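Local coordinates for protein bifunctional enzyme cysn/cysc (Mycobacterium tuberculosis, PDB 4BZP) that phosphorylates adenosine 5'-phosphosulfate at its 3'-hydroxyl with ATP, the kinase step of sulfate activation in sulfur assimilation, at residues G41-L52 / D58-V69. Residues are numbered along the deposited sequence; the frame is centred on the assembly and turned at random.
Sequences GDNLRHGLNADL and DRAENLRRLSHV
A salt-bridge network centred on R65 ties the turns after the short helix 41-44 to the side of helix 56-75 in this P-loop kinase. R65 grips the carboxylate of D51 end-on, NH1 to OD1 and NH2 to OD2, both at 2.8 Å. Each oxygen uses its syn lone pair, and the two flat groups lie only 12° from coplanar. R65 NH1 also donates to N49 OD1 at 2.9 Å, from above the amide carbonyl plane. Along a neighbouring edge, R65 NE donates to E61 OE2 at 2.9 Å, in the guanidinium plane and on the anti side of that oxygen. D51 and E61 thus fix the rotation of the R65 guanidinium between them. R64 grips E61 side-on, with NE to OE1 and NH2 to OE2. L52 covers one face of the R65 guanidinium, with CD1 over the centre 3.9 Å above the plane. The R65 chain is extended from CG to NE (chi2 -176°, chi3 -166°), which carries its head across to the turns.

N49 ND2 gives a weak bond to N62 OD1. N62 OD1 also lies over one face of the R45 guanidinium, whose NH1 bonds to G53 O and which makes a cation-pi contact with F54. Deeper in, L66 CD1 packs on G41 CA at 3.9 Å. L44 CD1 meets L66 CD2 tightly at 3.5 Å, and L48 CD2 touches V69 CG2. L66 and V69 also pack on L39.

The dimer partner meets the same turns: R64 of the second subunit bonds to G47 O and L48 O, and R64 of this chain bonds in turn to G47 O and L48 O of the second subunit. The arrangement joins the segment after strand 36-38 to the helix leading into strand 79-82, within the parallel alpha/beta fold of P-loop NTPases.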
loop_
_atom_site.group_PDB
_atom_site.type_symbol
_atom_site.label_atom_id
_atom_site.label_comp_id
_atom_site.label_asym_id
_atom_site.label_seq_id
_atom_site.Cartn_x
_atom_site.Cartn_y
_atom_site.Cartn_z
ATOM N N GLY A 41 0.535 -4.680 10.394
ATOM C CA GLY A 41 1.952 -4.830 10.036
ATOM C C GLY A 41 2.431 -6.277 10.029
ATOM O O GLY A 41 3.305 -6.645 9.236
ATOM N N ASP A 42 1.897 -7.117 10.905
ATOM C CA ASP A 42 2.344 -8.511 10.923
ATOM C C ASP A 42 2.051 -9.172 9.574
ATOM O O ASP A 42 2.928 -9.886 9.039
ATOM C CB ASP A 42 1.716 -9.298 12.077
ATOM C CG ASP A 42 2.330 -8.939 13.431
ATOM O OD1 ASP A 42 3.334 -8.198 13.465
ATOM O OD2 ASP A 42 1.819 -9.440 14.473
ATOM N N ASN A 43 0.881 -8.864 8.999
ATOM C CA ASN A 43 0.480 -9.320 7.672
ATOM C C ASN A 43 1.432 -8.756 6.571
ATOM O O ASN A 43 1.902 -9.483 5.707
ATOM C CB ASN A 43 -0.997 -8.919 7.394
ATOM C CG ASN A 43 -2.004 -9.630 8.327
ATOM O OD1 ASN A 43 -1.792 -10.770 8.711
ATOM N ND2 ASN A 43 -3.112 -8.963 8.659
ATOM N N LEU A 44 1.773 -7.505 6.682
ATOM C CA LEU A 44 2.601 -6.823 5.651
ATOM C C LEU A 44 4.050 -7.287 5.663
ATOM O O LEU A 44 4.741 -7.260 4.670
ATOM C CB LEU A 44 2.627 -5.334 5.908
ATOM C CG LEU A 44 1.492 -4.342 5.656
ATOM C CD1 LEU A 44 2.008 -2.925 5.812
ATOM C CD2 LEU A 44 0.915 -4.534 4.277
ATOM N N ARG A 45 4.533 -7.692 6.821
ATOM C CA ARG A 45 5.926 -8.157 6.892
ATOM C C ARG A 45 6.214 -9.394 6.032
ATOM O O ARG A 45 7.373 -9.665 5.743
ATOM C CB ARG A 45 6.344 -8.382 8.350
ATOM C CG ARG A 45 6.762 -7.083 9.017
ATOM C CD ARG A 45 7.149 -7.347 10.466
ATOM N NE ARG A 45 7.756 -6.204 11.138
ATOM C CZ ARG A 45 9.034 -5.845 11.026
ATOM N NH1 ARG A 45 9.867 -6.518 10.203
ATOM N NH2 ARG A 45 9.498 -4.835 11.759
ATOM N N HIS A 46 5.196 -10.114 5.625
ATOM C CA HIS A 46 5.395 -11.300 4.790
ATOM C C HIS A 46 5.561 -10.939 3.280
ATOM O O HIS A 46 6.051 -11.728 2.485
ATOM C CB HIS A 46 4.192 -12.245 4.937
ATOM C CG HIS A 46 3.871 -12.597 6.360
ATOM N ND1 HIS A 46 4.810 -13.125 7.225
ATOM C CD2 HIS A 46 2.722 -12.485 7.071
ATOM C CE1 HIS A 46 4.251 -13.325 8.404
ATOM N NE2 HIS A 46 2.984 -12.950 8.336
ATOM N N GLY A 47 5.141 -9.733 2.931
ATOM C CA GLY A 47 5.063 -9.280 1.516
ATOM C C GLY A 47 5.765 -7.947 1.349
ATOM O O GLY A 47 6.976 -7.891 1.209
ATOM N N LEU A 48 5.017 -6.869 1.449
ATOM C CA LEU A 48 5.547 -5.520 1.271
ATOM C C LEU A 48 6.803 -5.278 2.075
ATOM O O LEU A 48 7.769 -4.739 1.566
ATOM C CB LEU A 48 4.493 -4.478 1.620
ATOM C CG LEU A 48 4.952 -3.026 1.533
ATOM C CD1 LEU A 48 5.408 -2.645 0.141
ATOM C CD2 LEU A 48 3.857 -2.093 2.031
ATOM N N ASN A 49 6.735 -5.701 3.339
ATOM C CA ASN A 49 7.789 -5.439 4.276
ATOM C C ASN A 49 8.700 -6.613 4.557
ATOM O O ASN A 49 9.383 -6.643 5.600
ATOM C CB ASN A 49 7.186 -4.762 5.532
ATOM C CG ASN A 49 6.613 -3.400 5.222
ATOM O OD1 ASN A 49 6.932 -2.724 4.256
ATOM N ND2 ASN A 49 5.725 -2.942 6.148
ATOM N N ALA A 50 8.760 -7.550 3.631
ATOM C CA ALA A 50 9.657 -8.697 3.744
ATOM C C ALA A 50 11.120 -8.347 3.850
ATOM O O ALA A 50 11.896 -9.193 4.311
ATOM C CB ALA A 50 9.428 -9.673 2.591
ATOM N N ASP A 51 11.529 -7.186 3.388
ATOM C CA ASP A 51 12.910 -6.754 3.467
ATOM C C ASP A 51 13.318 -6.330 4.880
ATOM O O ASP A 51 14.526 -6.194 5.153
ATOM C CB ASP A 51 13.171 -5.610 2.519
ATOM C CG ASP A 51 12.306 -4.375 2.791
ATOM O OD1 ASP A 51 11.071 -4.536 2.976
ATOM O OD2 ASP A 51 12.881 -3.275 2.752
ATOM N N LEU A 52 12.355 -6.080 5.760
ATOM C CA LEU A 52 12.665 -5.546 7.097
ATOM C C LEU A 52 12.854 -6.651 8.114
ATOM O O LEU A 52 12.150 -7.659 8.120
ATOM C CB LEU A 52 11.511 -4.665 7.572
ATOM C CG LEU A 52 11.272 -3.415 6.715
ATOM C CD1 LEU A 52 10.091 -2.607 7.303
ATOM C CD2 LEU A 52 12.501 -2.584 6.668
ATOM N N ASP A 58 14.352 -0.713 11.753
ATOM C CA ASP A 58 13.429 -1.472 10.952
ATOM C C ASP A 58 12.038 -1.398 11.568
ATOM O O ASP A 58 11.044 -1.334 10.838
ATOM C CB ASP A 58 13.851 -2.912 10.791
ATOM C CG ASP A 58 14.981 -3.079 9.760
ATOM O OD1 ASP A 58 15.494 -2.079 9.244
ATOM O OD2 ASP A 58 15.333 -4.246 9.503
ATOM N N ARG A 59 11.926 -1.374 12.898
ATOM C CA ARG A 59 10.607 -1.214 13.496
ATOM C C ARG A 59 10.001 0.173 13.193
ATOM O O ARG A 59 8.789 0.279 12.937
ATOM C CB ARG A 59 10.702 -1.412 15.012
ATOM C CG ARG A 59 10.981 -2.839 15.403
ATOM C CD ARG A 59 10.968 -2.895 16.907
ATOM N NE ARG A 59 11.531 -4.092 17.470
ATOM C CZ ARG A 59 11.404 -4.438 18.766
ATOM N NH1 ARG A 59 10.684 -3.694 19.626
ATOM N NH2 ARG A 59 11.988 -5.549 19.194
ATOM N N ALA A 60 10.795 1.225 13.188
ATOM C CA ALA A 60 10.379 2.546 12.835
ATOM C C ALA A 60 9.963 2.612 11.357
ATOM O O ALA A 60 8.945 3.225 11.005
ATOM C CB ALA A 60 11.385 3.617 13.130
ATOM N N GLU A 61 10.730 1.963 10.493
ATOM C CA GLU A 61 10.444 1.986 9.053
ATOM C C GLU A 61 9.171 1.201 8.763
ATOM O O GLU A 61 8.422 1.608 7.885
ATOM C CB GLU A 61 11.660 1.418 8.312
ATOM C CG GLU A 61 11.443 1.275 6.816
ATOM C CD GLU A 61 11.268 2.597 6.080
ATOM O OE1 GLU A 61 11.469 3.691 6.625
ATOM O OE2 GLU A 61 10.894 2.511 4.892
ATOM N N ASN A 62 8.913 0.105 9.450
ATOM C CA ASN A 62 7.664 -0.617 9.356
ATOM C C ASN A 62 6.491 0.334 9.578
ATOM O O ASN A 62 5.553 0.360 8.777
ATOM C CB ASN A 62 7.677 -1.775 10.346
ATOM C CG ASN A 62 6.445 -2.578 10.304
ATOM O OD1 ASN A 62 6.147 -3.209 9.282
ATOM N ND2 ASN A 62 5.691 -2.576 11.394
ATOM N N LEU A 63 6.540 1.141 10.626
ATOM C CA LEU A 63 5.486 2.062 10.955
ATOM C C LEU A 63 5.426 3.158 9.926
ATOM O O LEU A 63 4.297 3.561 9.561
ATOM C CB LEU A 63 5.646 2.626 12.358
ATOM C CG LEU A 63 5.550 1.625 13.495
ATOM C CD1 LEU A 63 6.027 2.224 14.784
ATOM C CD2 LEU A 63 4.127 1.100 13.618
ATOM N N ARG A 64 6.548 3.687 9.464
ATOM C CA ARG A 64 6.527 4.714 8.432
ATOM C C ARG A 64 5.792 4.206 7.188
ATOM O O ARG A 64 4.934 4.875 6.629
ATOM C CB ARG A 64 7.957 5.136 8.087
ATOM C CG ARG A 64 8.018 6.359 7.198
ATOM C CD ARG A 64 9.425 6.639 6.606
ATOM N NE ARG A 64 9.777 5.653 5.613
ATOM C CZ ARG A 64 9.352 5.692 4.330
ATOM N NH1 ARG A 64 8.589 6.687 3.904
ATOM N NH2 ARG A 64 9.689 4.729 3.530
ATOM N N ARG A 65 6.136 2.997 6.754
ATOM C CA ARG A 65 5.507 2.461 5.562
ATOM C C ARG A 65 4.025 2.224 5.842
ATOM O O ARG A 65 3.175 2.492 4.948
ATOM C CB ARG A 65 6.179 1.182 5.142
ATOM C CG ARG A 65 7.602 1.352 4.665
ATOM C CD ARG A 65 8.141 0.059 4.179
ATOM N NE ARG A 65 9.599 0.082 4.017
ATOM C CZ ARG A 65 10.296 -0.993 3.630
ATOM N NH1 ARG A 65 9.688 -2.118 3.424
ATOM N NH2 ARG A 65 11.612 -0.896 3.582
ATOM N N LEU A 66 3.668 1.676 6.999
ATOM C CA LEU A 66 2.276 1.464 7.350
ATOM C C LEU A 66 1.530 2.805 7.243
ATOM O O LEU A 66 0.360 2.842 6.771
ATOM C CB LEU A 66 2.151 0.868 8.769
ATOM C CG LEU A 66 2.185 -0.640 9.036
ATOM C CD1 LEU A 66 2.284 -0.983 10.486
ATOM C CD2 LEU A 66 0.872 -1.209 8.588
ATOM N N SER A 67 2.110 3.897 7.701
ATOM C CA SER A 67 1.411 5.164 7.611
ATOM C C SER A 67 1.093 5.581 6.171
ATOM O O SER A 67 0.014 6.104 5.924
ATOM C CB SER A 67 2.133 6.268 8.362
ATOM O OG SER A 67 3.311 6.744 7.710
ATOM N N HIS A 68 1.981 5.308 5.234
ATOM C CA HIS A 68 1.737 5.608 3.825
ATOM C C HIS A 68 0.749 4.653 3.178
ATOM O O HIS A 68 -0.084 5.074 2.369
ATOM C CB HIS A 68 3.072 5.610 3.065
ATOM C CG HIS A 68 3.902 6.816 3.343
ATOM N ND1 HIS A 68 3.603 8.079 2.872
ATOM C CD2 HIS A 68 5.049 6.940 4.040
ATOM C CE1 HIS A 68 4.488 8.938 3.327
ATOM N NE2 HIS A 68 5.367 8.278 4.061
ATOM N N VAL A 69 0.766 3.376 3.552
ATOM C CA VAL A 69 -0.228 2.441 3.044
ATOM C C VAL A 69 -1.588 2.847 3.558
ATOM O O VAL A 69 -2.565 2.842 2.818
ATOM C CB VAL A 69 0.117 0.992 3.345
ATOM C CG1 VAL A 69 -1.004 0.078 2.910
ATOM C CG2 VAL A 69 1.467 0.651 2.733
#